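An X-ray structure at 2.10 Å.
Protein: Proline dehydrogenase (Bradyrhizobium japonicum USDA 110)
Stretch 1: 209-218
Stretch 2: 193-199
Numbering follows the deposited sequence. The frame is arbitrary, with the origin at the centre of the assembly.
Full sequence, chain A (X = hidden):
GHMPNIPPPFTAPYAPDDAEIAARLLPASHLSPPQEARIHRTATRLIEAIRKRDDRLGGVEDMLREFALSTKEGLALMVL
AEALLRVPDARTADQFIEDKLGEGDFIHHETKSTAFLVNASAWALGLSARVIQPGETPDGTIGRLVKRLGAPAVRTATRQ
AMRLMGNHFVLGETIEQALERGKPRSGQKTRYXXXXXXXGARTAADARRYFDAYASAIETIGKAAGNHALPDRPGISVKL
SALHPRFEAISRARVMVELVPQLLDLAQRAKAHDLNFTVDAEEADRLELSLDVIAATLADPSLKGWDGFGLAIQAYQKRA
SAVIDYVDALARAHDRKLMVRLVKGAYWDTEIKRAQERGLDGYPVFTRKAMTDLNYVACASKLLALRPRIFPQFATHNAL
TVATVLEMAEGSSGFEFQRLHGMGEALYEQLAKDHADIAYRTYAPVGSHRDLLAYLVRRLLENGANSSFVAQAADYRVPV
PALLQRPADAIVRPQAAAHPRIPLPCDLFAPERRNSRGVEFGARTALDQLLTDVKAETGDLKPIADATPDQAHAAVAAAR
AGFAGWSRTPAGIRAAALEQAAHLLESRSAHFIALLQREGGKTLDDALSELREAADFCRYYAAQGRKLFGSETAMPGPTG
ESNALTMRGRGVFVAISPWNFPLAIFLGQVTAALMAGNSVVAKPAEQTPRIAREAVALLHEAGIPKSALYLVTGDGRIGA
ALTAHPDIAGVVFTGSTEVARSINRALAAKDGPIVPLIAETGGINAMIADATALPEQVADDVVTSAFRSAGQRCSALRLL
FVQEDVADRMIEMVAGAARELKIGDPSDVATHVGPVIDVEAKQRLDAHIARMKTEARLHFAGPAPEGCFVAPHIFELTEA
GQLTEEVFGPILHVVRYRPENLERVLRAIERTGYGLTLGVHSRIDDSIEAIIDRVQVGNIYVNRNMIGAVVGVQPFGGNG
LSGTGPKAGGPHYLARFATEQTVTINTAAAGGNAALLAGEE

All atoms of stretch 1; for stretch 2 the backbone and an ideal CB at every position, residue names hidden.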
# COMPACT_ATOMS: atom_id res chain seq x y z
N ARG A 209 -51.95 36.36 4.80
CA ARG A 209 -51.98 35.89 6.18
C ARG A 209 -50.71 36.34 6.90
O ARG A 209 -50.77 36.83 8.03
CB ARG A 209 -52.10 34.37 6.24
CG ARG A 209 -51.96 33.81 7.64
CD ARG A 209 -52.36 32.35 7.69
NE ARG A 209 -51.48 31.52 6.87
CZ ARG A 209 -50.28 31.12 7.26
NH1 ARG A 209 -49.81 31.47 8.45
NH2 ARG A 209 -49.55 30.36 6.45
N TYR A 210 -49.56 36.17 6.25
CA TYR A 210 -48.30 36.57 6.85
C TYR A 210 -48.23 38.07 7.04
O TYR A 210 -47.77 38.54 8.08
CB TYR A 210 -47.10 36.11 6.00
CG TYR A 210 -46.84 34.63 6.05
CD1 TYR A 210 -46.65 33.99 7.27
CD2 TYR A 210 -46.77 33.87 4.88
CE1 TYR A 210 -46.40 32.63 7.33
CE2 TYR A 210 -46.51 32.51 4.93
CZ TYR A 210 -46.33 31.90 6.16
OH TYR A 210 -46.07 30.55 6.22
N PHE A 211 -48.67 38.83 6.04
CA PHE A 211 -48.78 40.28 6.17
C PHE A 211 -49.61 40.64 7.41
O PHE A 211 -49.18 41.44 8.23
CB PHE A 211 -49.40 40.92 4.92
CG PHE A 211 -49.64 42.40 5.07
CD1 PHE A 211 -48.71 43.32 4.62
CD2 PHE A 211 -50.79 42.87 5.69
CE1 PHE A 211 -48.93 44.69 4.78
CE2 PHE A 211 -51.02 44.23 5.84
CZ PHE A 211 -50.09 45.14 5.39
N ASP A 212 -50.79 40.03 7.53
CA ASP A 212 -51.68 40.30 8.66
C ASP A 212 -51.02 39.92 9.99
O ASP A 212 -51.13 40.66 10.96
CB ASP A 212 -53.00 39.55 8.49
CG ASP A 212 -53.83 40.07 7.33
OD1 ASP A 212 -53.56 41.19 6.85
OD2 ASP A 212 -54.76 39.35 6.89
N ALA A 213 -50.35 38.78 10.02
CA ALA A 213 -49.66 38.35 11.24
C ALA A 213 -48.59 39.36 11.67
O ALA A 213 -48.50 39.72 12.85
CB ALA A 213 -49.05 36.96 11.06
N TYR A 214 -47.78 39.82 10.72
CA TYR A 214 -46.78 40.85 11.02
C TYR A 214 -47.47 42.11 11.55
O TYR A 214 -47.03 42.68 12.54
CB TYR A 214 -45.99 41.24 9.77
CG TYR A 214 -45.02 40.19 9.24
CD1 TYR A 214 -44.18 39.49 10.09
CD2 TYR A 214 -44.93 39.95 7.87
CE1 TYR A 214 -43.28 38.54 9.58
CE2 TYR A 214 -44.04 39.01 7.35
CZ TYR A 214 -43.22 38.31 8.21
OH TYR A 214 -42.34 37.39 7.70
N ALA A 215 -48.52 42.53 10.85
CA ALA A 215 -49.26 43.73 11.23
C ALA A 215 -49.76 43.59 12.65
O ALA A 215 -49.62 44.50 13.46
CB ALA A 215 -50.42 43.98 10.26
N SER A 216 -50.35 42.44 12.95
CA SER A 216 -50.83 42.15 14.30
C SER A 216 -49.70 42.13 15.32
O SER A 216 -49.86 42.62 16.44
CB SER A 216 -51.60 40.82 14.34
OG SER A 216 -52.83 40.90 13.63
N ALA A 217 -48.55 41.57 14.94
CA ALA A 217 -47.41 41.48 15.86
C ALA A 217 -46.87 42.87 16.20
O ALA A 217 -46.55 43.17 17.36
CB ALA A 217 -46.29 40.60 15.26
N ILE A 218 -46.76 43.71 15.18
CA ILE A 218 -46.33 45.09 15.35
C ILE A 218 -47.22 45.86 16.34
O ILE A 218 -46.71 46.59 17.19
CB ILE A 218 -46.26 45.80 13.98
CG1 ILE A 218 -45.03 45.30 13.20
CG2 ILE A 218 -46.20 47.31 14.15
CD1 ILE A 218 -45.03 45.70 11.72
N UNK A 193 -37.72 40.71 21.34
CA UNK A 193 -38.14 41.07 19.99
C UNK A 193 -38.65 39.80 19.31
O UNK A 193 -38.41 38.68 19.78
CB UNK A 193 -37.00 41.71 19.20
N UNK A 194 -39.37 39.97 18.21
CA UNK A 194 -40.10 38.86 17.59
C UNK A 194 -39.41 38.38 16.33
O UNK A 194 -39.26 39.13 15.36
CB UNK A 194 -41.54 39.28 17.27
N UNK A 195 -38.98 37.13 16.36
CA UNK A 195 -38.54 36.44 15.16
C UNK A 195 -39.75 35.67 14.64
O UNK A 195 -40.06 34.58 15.11
CB UNK A 195 -37.35 35.52 15.43
N UNK A 196 -40.46 36.26 13.68
CA UNK A 196 -41.70 35.68 13.20
C UNK A 196 -41.46 34.40 12.40
O UNK A 196 -40.59 34.34 11.53
CB UNK A 196 -42.45 36.70 12.34
N UNK A 197 -42.25 33.37 12.68
CA UNK A 197 -42.07 32.06 12.04
C UNK A 197 -42.18 32.04 10.51
O UNK A 197 -41.49 31.27 9.84
CB UNK A 197 -43.11 31.09 12.61
N UNK A 198 -43.05 32.87 9.95
CA UNK A 198 -43.39 32.75 8.55
C UNK A 198 -42.26 32.83 7.53
O UNK A 198 -41.33 33.62 7.67
CB UNK A 198 -44.41 33.84 8.22
N UNK A 199 -42.36 32.00 6.49
CA UNK A 199 -41.46 32.07 5.34
C UNK A 199 -42.10 31.44 4.10
O UNK A 199 -43.01 30.61 4.21
CB UNK A 199 -40.14 31.37 5.66

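The helix of stretch 1 runs nearly antiparallel to the strand at 193-196, their directions 172° apart and their axes 10.6 Å apart at closest. Y210, A213 and A217 point toward the other stretch, and the ring of Y214, starting sideways, reaches it with its end: two aromatic rings, each ending in a hydroxyl, and two small methyl groups. No charged side chain faces the strand here, so apolar partners are favoured.

At 193 the backbone is extended, and the ideal CB has nothing of stretch 1 within 5.5 Å. The helix therefore sets no preference, and polar or apolar residues would do. The deposited residue is S193, whose OG is hydrogen-bonded elsewhere in the structure.

Position 194 points toward the helix, its ideal CB 5.3 Å from the CB of A217. An alanine methyl leaves space in front of the strand, so a medium or large apolar side chain, aliphatic or aromatic, could fill it. The residue is F194. With chi1 in m, its ring meets the methyl at its edge, CD2 lying 4.0 Å from A217 CB.

Strand alternation turns 195 out of reach of the helix, which again leaves the choice open. It is D195, with OD2 hydrogen-bonded elsewhere.

At 196 the CB faces the helix again and is already crowded: the ideal CB sits 3.4 Å from Y214 CE1. Beyond it, A213 and A217 leave a shallow space beside the ring. A branch at CB would add bulk where room is shortest, whereas a chain without one could pass the tyrosine; methionine, long and flexible, suits well, and leucine, branched only at CG, is possible. M196 does this with all three chi angles in m. Its CB touches the edge of the Y214 ring, CE1 to CB 3.4 Å, while SD reaches to 3.7 Å from A217 CB and CE comes within 4.3 Å of A213 O.

Position 197 leaves the strand, with phi/psi of -58/-35 and CB sideways to the helix. Nothing of stretch 1 is near, and many residues would be acceptable. It is L197, whose side chain leads away.

At 198 the backbone angles, -57/141, are open to any ordinary residue, so they do not decide the matter. The ring of Y210 does: an ideal CB would fall 2.4 Å from its CD1, a clash. Only glycine suits this place. G198 lets the chain approach until its CA is 3.3 Å from Y210 CE1. Its carbonyl also joins a water-mediated link: one water lies 2.7 Å from G198 O, 2.8 Å from M196 O and 2.6 Å from Y214 OH, within hydrogen-bonding reach of all three.

The CB of 199 points away from stretch 1, into space the helix does not touch, so a long polar or charged residue is as likely as any. It is E199, whose OE1 is hydrogen-bonded elsewhere. Its contribution here comes from the backbone: a second water lies 2.9 Å from E199 O and 2.8 Å from Y210 OH, bridging the loop to the helix.

Stretch 2 193-199: SFDMLGE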
# COMPACT_ATOMS: atom_id res chain seq x y z
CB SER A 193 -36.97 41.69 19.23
OG SER A 193 -36.52 42.86 19.88
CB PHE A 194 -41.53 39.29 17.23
CG PHE A 194 -42.45 39.50 18.42
CD1 PHE A 194 -41.96 39.50 19.72
CD2 PHE A 194 -43.80 39.74 18.22
CE1 PHE A 194 -42.81 39.71 20.81
CE2 PHE A 194 -44.66 39.97 19.30
CZ PHE A 194 -44.16 39.95 20.60
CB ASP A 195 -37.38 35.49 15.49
CG ASP A 195 -36.84 34.76 14.27
OD1 ASP A 195 -37.07 35.23 13.13
OD2 ASP A 195 -36.18 33.72 14.46
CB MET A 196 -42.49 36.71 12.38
CG MET A 196 -42.65 38.06 13.08
SD MET A 196 -43.70 38.00 14.56
CE MET A 196 -45.14 37.19 13.86
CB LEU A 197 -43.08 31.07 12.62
CG LEU A 197 -42.58 30.16 13.74
CD1 LEU A 197 -41.66 30.92 14.66
CD2 LEU A 197 -43.76 29.56 14.50
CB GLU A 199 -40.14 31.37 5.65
CG GLU A 199 -40.20 29.86 5.49
CD GLU A 199 -38.85 29.19 5.67
OE1 GLU A 199 -38.02 29.72 6.45
OE2 GLU A 199 -38.61 28.14 5.03
O HOH W 1 -40.94 35.84 9.20
O HOH W 2 -45.39 28.96 4.00
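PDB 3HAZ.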